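Local coordinates for protein Uly1 (Catenovulum maritimum, PDB 7DRQ) that acts as an ulvan lyase of polysaccharide lyase family 24, probably cutting the algal polysaccharide ulvan by elimination, and binds calcium ions, at residues Ser151-Leu154 against Ala155-Ser159; Glu367-Lys371 against Lys372-Lys376; Glu422-Lys425 against Gly426-Asp430. All blocks are in the same frame, centred on the assembly; numbering follows the deposited sequence.

Overall arrangement
All three contacts are local, each closing a turn within a few residues, and they follow one another along the chain without nesting or crossing. Contact 1 turns the chain as it leaves strand 150-152, at the edge of a three-stranded antiparallel sheet. Contact 2 is the tip of the hairpin formed by strands 359-369 and 372-383. Contact 3 closes the connection from strand 418-425 to 432-436 in the next sheet. Such a succession of antiparallel sheets is consistent with the beta-propeller relationship of the BNR-repeat family. Contacts 1 and 2 lie on opposite sides of the chain's centre, their centres about 49 Å apart, whereas the nearest atoms of contacts 2 and 3 are about 14 Å apart.

Contact 1 of 3, residues Ser151-Leu154 against Ala155-Ser159; sequences SYSL and AGAAS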
loop_
_atom_site.group_PDB
_atom_site.type_symbol
_atom_site.label_atom_id
_atom_site.label_comp_id
_atom_site.label_asym_id
_atom_site.label_seq_id
_atom_site.Cartn_x
_atom_site.Cartn_y
_atom_site.Cartn_z
ATOM N N SER A 151 -1.016 -5.096 -15.862
ATOM C CA SER A 151 -0.330 -4.687 -17.080
ATOM C C SER A 151 1.166 -4.890 -16.884
ATOM O O SER A 151 1.689 -4.731 -15.775
ATOM C CB SER A 151 -0.638 -3.216 -17.431
ATOM O OG SER A 151 -1.971 -3.072 -17.896
ATOM N N TYR A 152 1.859 -5.261 -17.960
ATOM C CA TYR A 152 3.280 -5.539 -17.829
ATOM C C TYR A 152 3.974 -5.329 -19.163
ATOM O O TYR A 152 3.346 -5.275 -20.223
ATOM C CB TYR A 152 3.549 -6.958 -17.302
ATOM C CG TYR A 152 3.170 -8.064 -18.261
ATOM C CD1 TYR A 152 1.841 -8.485 -18.386
ATOM C CD2 TYR A 152 4.128 -8.691 -19.040
ATOM C CE1 TYR A 152 1.490 -9.516 -19.266
ATOM C CE2 TYR A 152 3.784 -9.722 -19.926
ATOM C CZ TYR A 152 2.464 -10.117 -20.038
ATOM O OH TYR A 152 2.127 -11.138 -20.915
ATOM N N SER A 153 5.288 -5.233 -19.092
ATOM C CA SER A 153 6.088 -4.757 -20.207
ATOM C C SER A 153 6.986 -5.861 -20.750
ATOM O O SER A 153 7.120 -6.951 -20.176
ATOM C CB SER A 153 6.944 -3.567 -19.767
ATOM O OG SER A 153 8.120 -4.047 -19.143
ATOM N N LEU A 154 7.612 -5.544 -21.879
ATOM C CA LEU A 154 8.734 -6.316 -22.369
ATOM C C LEU A 154 9.884 -6.272 -21.375
ATOM O O LEU A 154 10.032 -5.328 -20.591
ATOM C CB LEU A 154 9.233 -5.750 -23.700
ATOM C CG LEU A 154 8.222 -5.637 -24.837
ATOM C CD1 LEU A 154 8.847 -4.831 -25.998
ATOM C CD2 LEU A 154 7.832 -7.038 -25.269
ATOM N N ALA A 155 10.722 -7.300 -21.437
ATOM C CA ALA A 155 12.011 -7.243 -20.769
ATOM C C ALA A 155 12.835 -6.104 -21.357
ATOM O O ALA A 155 12.799 -5.854 -22.564
ATOM C CB ALA A 155 12.747 -8.581 -20.907
ATOM N N GLY A 156 13.534 -5.381 -20.483
ATOM C CA GLY A 156 14.334 -4.244 -20.883
ATOM C C GLY A 156 13.584 -2.929 -20.964
ATOM O O GLY A 156 14.204 -1.901 -21.256
ATOM N N ALA A 157 12.271 -2.922 -20.717
ATOM C CA ALA A 157 11.505 -1.687 -20.894
ATOM C C ALA A 157 11.900 -0.617 -19.891
ATOM O O ALA A 157 11.805 0.580 -20.202
ATOM C CB ALA A 157 10.007 -1.957 -20.779
ATOM N N ALA A 158 12.344 -1.014 -18.695
ATOM C CA ALA A 158 12.603 -0.022 -17.649
ATOM C C ALA A 158 13.657 0.990 -18.066
ATOM O O ALA A 158 13.645 2.129 -17.584
ATOM C CB ALA A 158 13.051 -0.704 -16.358
ATOM N N SER A 159 14.579 0.598 -18.939
ATOM C CA SER A 159 15.730 1.437 -19.247
ATOM C C SER A 159 15.779 1.894 -20.702
ATOM O O SER A 159 16.829 2.368 -21.148
ATOM C CB SER A 159 17.031 0.706 -18.883
ATOM O OG SER A 159 17.280 -0.373 -19.772
#
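The carbonyl of Leu154 is gripped on its two opposite faces, by Ala157 N from one and by the hydroxyl of Ser153 from the other. Ala157 N donates over 3.3 Å to Leu154 O from well above the carbonyl plane, closing a type II beta turn from Leu154 to Ala157. Ser153 OG donates to the same Leu154 O at 2.7 Å, tilted 32° out of that plane. Its chi1 of 83° sets the hydroxyl between the backbone N and the carbonyl carbon, from where it reaches forward to the next residue's carbonyl. The methyl of Ala157 lies against the hydroxyl, its CB 3.3 Å from Ser153 OG, an approach that a bare methyl allows. Gly156 takes the third place of the turn with a phi of 86°, where any side chain would collide with the carbonyl oxygen of Ala155. Replacing Ser153 by an alanine is likely to leave the Leu154 carbonyl less firmly fixed, its shorter bond gone, and Ile122 N, which also bonds Ser153 OG, without that partner. Ile122 begins strand 122-126, which pairs with strand 150-152; Ala157 packs on Ile122, and Ala158 beyond it reaches Phe61 of strand 59-65.

Contact 2 of 3, residues Glu367-Lys371 against Lys372-Lys376; sequences EWVNK and KVIKK
Glu367-Val369 and Lys372-Lys376 run antiparallel as the last rungs of a beta hairpin, their short axes 4.6 Å apart at closest approach. Asn370 and Lys371 make the reversal, both with positive phi; asparagine suits this because it accepts the left-handed region more readily than most residues. Val369 N donates to Lys372 O at 2.9 Å, while the return bond from Lys372 N to Val369 O is weak. Next comes a beta bulge: Glu367 faces two residues, its O accepting from Ile374 N at 2.8 Å and its N donating to Lys375 O. The extra residue brings Ile374 round beside Glu367 and Val369. With a chi1 of 66°, Ile374 crosses the Glu367 chain at a slant, CG1 against its CG, and its CD1 meets Val369 CG2 at 3.6 Å; the long arm of isoleucine is what lets CD1 reach Val369 while CG1 stays on Glu367.

Trp368 and Val373 form a non-hydrogen-bonded pair on the face opposite Glu367 and Val369. One face of the indole is laid against the turn, with Lys372 N 3.7 Å above the plane over the ring's centre and Lys371 C nearer the rim. Val373 CG2 comes in at the ring edge, in its plane, 3.6 Å from Trp368 CE3. Arg288 makes a cation-pi contact with the indole, and the Trp368 side chain lies about 10 Å from a bound calcium ion.

Charge plays a looser part. Glu367 OE2 is hydrogen-bonded by Gln342, and OE1 stops 4.6 Å from Lys375 NZ, too far for a salt bridge. The ammonium would probably still favour the ionised carboxylate, but what holds the tip is mostly backbone bonding, with the indole lying on the peptide between Lys371 and Lys372.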
loop_
_atom_site.group_PDB
_atom_site.type_symbol
_atom_site.label_atom_id
_atom_site.label_comp_id
_atom_site.label_asym_id
_atom_site.label_seq_id
_atom_site.Cartn_x
_atom_site.Cartn_y
_atom_site.Cartn_z
ATOM N N GLU A 367 -10.293 5.302 22.056
ATOM C CA GLU A 367 -11.440 5.024 22.913
ATOM C C GLU A 367 -12.696 5.583 22.258
ATOM O O GLU A 367 -12.723 6.748 21.849
ATOM C CB GLU A 367 -11.257 5.625 24.307
ATOM C CG GLU A 367 -12.380 5.175 25.268
ATOM C CD GLU A 367 -12.118 5.545 26.710
ATOM O OE1 GLU A 367 -11.128 6.252 26.960
ATOM O OE2 GLU A 367 -12.904 5.122 27.594
ATOM N N TRP A 368 -13.741 4.761 22.185
ATOM C CA TRP A 368 -14.924 5.044 21.378
ATOM C C TRP A 368 -16.145 4.996 22.291
ATOM O O TRP A 368 -16.562 3.914 22.713
ATOM C CB TRP A 368 -15.013 4.022 20.241
ATOM C CG TRP A 368 -16.186 4.122 19.314
ATOM C CD1 TRP A 368 -17.356 3.416 19.396
ATOM C CD2 TRP A 368 -16.284 4.920 18.132
ATOM N NE1 TRP A 368 -18.183 3.750 18.352
ATOM C CE2 TRP A 368 -17.550 4.670 17.561
ATOM C CE3 TRP A 368 -15.434 5.841 17.510
ATOM C CZ2 TRP A 368 -17.988 5.306 16.404
ATOM C CZ3 TRP A 368 -15.868 6.468 16.356
ATOM C CH2 TRP A 368 -17.132 6.197 15.813
ATOM N N VAL A 369 -16.707 6.170 22.607
ATOM C CA VAL A 369 -17.811 6.303 23.559
ATOM C C VAL A 369 -18.890 7.190 22.949
ATOM O O VAL A 369 -18.594 8.282 22.448
ATOM C CB VAL A 369 -17.340 6.888 24.907
ATOM C CG1 VAL A 369 -18.534 7.220 25.792
ATOM C CG2 VAL A 369 -16.413 5.909 25.615
ATOM N N ASN A 370 -20.139 6.731 23.029
ATOM C CA ASN A 370 -21.273 7.324 22.319
ATOM C C ASN A 370 -20.887 7.731 20.902
ATOM O O ASN A 370 -21.057 8.882 20.478
ATOM C CB ASN A 370 -21.870 8.510 23.076
ATOM C CG ASN A 370 -23.197 8.936 22.483
ATOM O OD1 ASN A 370 -23.838 8.153 21.784
ATOM N ND2 ASN A 370 -23.602 10.179 22.724
ATOM N N LYS A 371 -20.344 6.755 20.168
ATOM C CA LYS A 371 -20.162 6.838 18.722
ATOM C C LYS A 371 -19.160 7.915 18.314
ATOM O O LYS A 371 -19.256 8.478 17.224
ATOM C CB LYS A 371 -21.513 7.038 18.024
ATOM C CG LYS A 371 -22.582 6.071 18.568
ATOM C CD LYS A 371 -23.794 5.978 17.659
ATOM C CE LYS A 371 -24.926 5.181 18.290
ATOM N NZ LYS A 371 -26.132 5.188 17.408
ATOM N N LYS A 372 -18.176 8.179 19.172
ATOM C CA LYS A 372 -17.169 9.197 18.921
ATOM C C LYS A 372 -15.856 8.774 19.562
ATOM O O LYS A 372 -15.842 8.161 20.632
ATOM C CB LYS A 372 -17.612 10.558 19.479
ATOM C CG LYS A 372 -16.798 11.737 19.000
ATOM C CD LYS A 372 -17.453 13.048 19.418
ATOM C CE LYS A 372 -18.438 13.539 18.350
ATOM N NZ LYS A 372 -19.335 14.613 18.863
ATOM N N VAL A 373 -14.749 9.118 18.905
ATOM C CA VAL A 373 -13.438 8.942 19.515
ATOM C C VAL A 373 -13.263 10.008 20.588
ATOM O O VAL A 373 -13.331 11.208 20.303
ATOM C CB VAL A 373 -12.323 9.039 18.462
ATOM C CG1 VAL A 373 -10.963 9.072 19.141
ATOM C CG2 VAL A 373 -12.418 7.887 17.483
ATOM N N ILE A 374 -13.031 9.580 21.827
ATOM C CA ILE A 374 -12.806 10.516 22.928
ATOM C C ILE A 374 -11.374 10.496 23.420
ATOM O O ILE A 374 -10.999 11.353 24.239
ATOM C CB ILE A 374 -13.774 10.262 24.106
ATOM C CG1 ILE A 374 -13.508 8.904 24.769
ATOM C CG2 ILE A 374 -15.226 10.384 23.647
ATOM C CD1 ILE A 374 -14.190 8.734 26.107
ATOM N N LYS A 375 -10.554 9.566 22.938
ATOM C CA LYS A 375 -9.163 9.476 23.352
ATOM C C LYS A 375 -8.405 8.725 22.269
ATOM O O LYS A 375 -8.901 7.724 21.747
ATOM C CB LYS A 375 -9.040 8.763 24.703
ATOM C CG LYS A 375 -7.619 8.525 25.154
ATOM C CD LYS A 375 -7.602 7.704 26.431
ATOM C CE LYS A 375 -6.905 8.440 27.543
ATOM N NZ LYS A 375 -7.274 7.859 28.871
ATOM N N LYS A 376 -7.220 9.222 21.923
ATOM C CA LYS A 376 -6.348 8.589 20.938
ATOM C C LYS A 376 -5.052 8.190 21.623
ATOM O O LYS A 376 -4.363 9.039 22.201
ATOM C CB LYS A 376 -6.059 9.532 19.766
ATOM C CG LYS A 376 -7.297 10.047 19.041
ATOM C CD LYS A 376 -6.904 11.070 17.972
ATOM C CE LYS A 376 -8.090 11.516 17.134
ATOM N NZ LYS A 376 -7.663 12.378 15.982
#

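Contact 3 of 3, residues Glu422-Lys425 against Gly426-Asp430; sequences EQAK and GGTND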
loop_
_atom_site.group_PDB
_atom_site.type_symbol
_atom_site.label_atom_id
_atom_site.label_comp_id
_atom_site.label_asym_id
_atom_site.label_seq_id
_atom_site.Cartn_x
_atom_site.Cartn_y
_atom_site.Cartn_z
ATOM N N GLU A 422 11.875 12.975 11.457
ATOM C CA GLU A 422 12.334 12.691 12.809
ATOM C C GLU A 422 13.073 11.368 12.783
ATOM O O GLU A 422 12.682 10.453 12.056
ATOM C CB GLU A 422 11.168 12.617 13.786
ATOM C CG GLU A 422 10.255 13.818 13.678
ATOM C CD GLU A 422 10.226 14.645 14.931
ATOM O OE1 GLU A 422 9.522 15.678 14.921
ATOM O OE2 GLU A 422 10.894 14.260 15.926
ATOM N N GLN A 423 14.146 11.264 13.556
ATOM C CA GLN A 423 15.004 10.090 13.463
ATOM C C GLN A 423 15.322 9.572 14.854
ATOM O O GLN A 423 15.502 10.355 15.788
ATOM C CB GLN A 423 16.286 10.439 12.689
ATOM C CG GLN A 423 17.549 9.755 13.125
ATOM C CD GLN A 423 18.771 10.379 12.464
ATOM O OE1 GLN A 423 18.693 10.868 11.334
ATOM N NE2 GLN A 423 19.894 10.383 13.169
ATOM N N ALA A 424 15.369 8.250 14.987
ATOM C CA ALA A 424 15.746 7.592 16.233
ATOM C C ALA A 424 16.668 6.431 15.904
ATOM O O ALA A 424 16.514 5.784 14.866
ATOM C CB ALA A 424 14.523 7.069 17.005
ATOM N N LYS A 425 17.634 6.175 16.784
ATOM C CA LYS A 425 18.440 4.969 16.637
ATOM C C LYS A 425 17.542 3.753 16.781
ATOM O O LYS A 425 16.684 3.715 17.664
ATOM C CB LYS A 425 19.554 4.928 17.685
ATOM C CG LYS A 425 20.363 3.623 17.673
ATOM C CD LYS A 425 21.800 3.834 18.148
ATOM C CE LYS A 425 22.660 2.593 17.917
ATOM N NZ LYS A 425 22.038 1.630 16.961
ATOM N N GLY A 426 17.725 2.767 15.903
ATOM C CA GLY A 426 16.920 1.560 15.989
ATOM C C GLY A 426 17.055 0.934 17.358
ATOM O O GLY A 426 18.123 1.042 17.979
ATOM N N GLY A 427 16.000 0.281 17.840
ATOM C CA GLY A 427 16.013 -0.290 19.166
ATOM C C GLY A 427 15.726 0.695 20.274
ATOM O O GLY A 427 15.802 0.316 21.449
ATOM N N THR A 428 15.389 1.942 19.937
ATOM C CA THR A 428 15.116 2.985 20.916
ATOM C C THR A 428 13.824 3.708 20.561
ATOM O O THR A 428 13.249 3.522 19.487
ATOM C CB THR A 428 16.253 4.017 21.004
ATOM O OG1 THR A 428 16.148 4.948 19.911
ATOM C CG2 THR A 428 17.629 3.331 20.983
ATOM N N ASN A 429 13.386 4.562 21.487
ATOM C CA ASN A 429 12.253 5.457 21.279
ATOM C C ASN A 429 12.687 6.923 21.360
ATOM O O ASN A 429 11.894 7.797 21.729
ATOM C CB ASN A 429 11.152 5.157 22.301
ATOM C CG ASN A 429 9.861 5.923 22.036
ATOM O OD1 ASN A 429 9.406 6.061 20.890
ATOM N ND2 ASN A 429 9.273 6.442 23.106
ATOM N N ASP A 430 13.931 7.221 20.992
ATOM C CA ASP A 430 14.499 8.557 21.228
ATOM C C ASP A 430 14.598 9.304 19.898
ATOM O O ASP A 430 15.638 9.304 19.234
ATOM C CB ASP A 430 15.847 8.448 21.910
ATOM C CG ASP A 430 15.740 7.877 23.311
ATOM O OD1 ASP A 430 14.800 8.258 24.046
ATOM O OD2 ASP A 430 16.599 7.043 23.671
HETATM O O HOH W 1 17.507 11.006 17.903
HETATM O O HOH W 2 18.020 7.831 19.102
HETATM O O HOH W 3 20.082 0.606 19.454
#
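Thr428 holds the carbonyl oxygen of Lys425 twice, and its hydroxyl makes the stronger bond. OG1 donates to Lys425 O at 2.6 Å, lying in the carbonyl plane on a lone pair; with chi1 at 79° the hydroxyl is turned back toward that oxygen. Thr428 N also reaches Lys425 O, but this bond, which closes the type II turn, is weak. Gly427 has a phi of 81°, which would press a CB against the preceding carbonyl oxygen, so glycine is called for. Thr428 OG1 in turn accepts a long, weak bond from Asp430 N, the pattern of an ST turn.

Beyond the turn, waters bridge Asp430 to Gln423 and Lys425, where direct backbone bonds are lacking. One water accepts from Lys425 N at 2.9 Å and donates to Asp430 O at 2.8 Å; a second links Asp430 O to Gln423 O. Ala424 CB packs 3.3 Å from Asp430 O, an approach that suits a side chain as small as a methyl. Lys425 CG lies 3.4 Å from Gly426 O before the chain bows outward, NZ ending in a weak, long ion pair with Glu407.

Strand 418-425 lies between strands 408-415 and 432-436, and Ala424 rests on Ile409 of the former. Across to the preceding sheet, Gly427 N bonds His360 of strand 359-369, and Asn429 OD1 bonds His380 of strand 372-383.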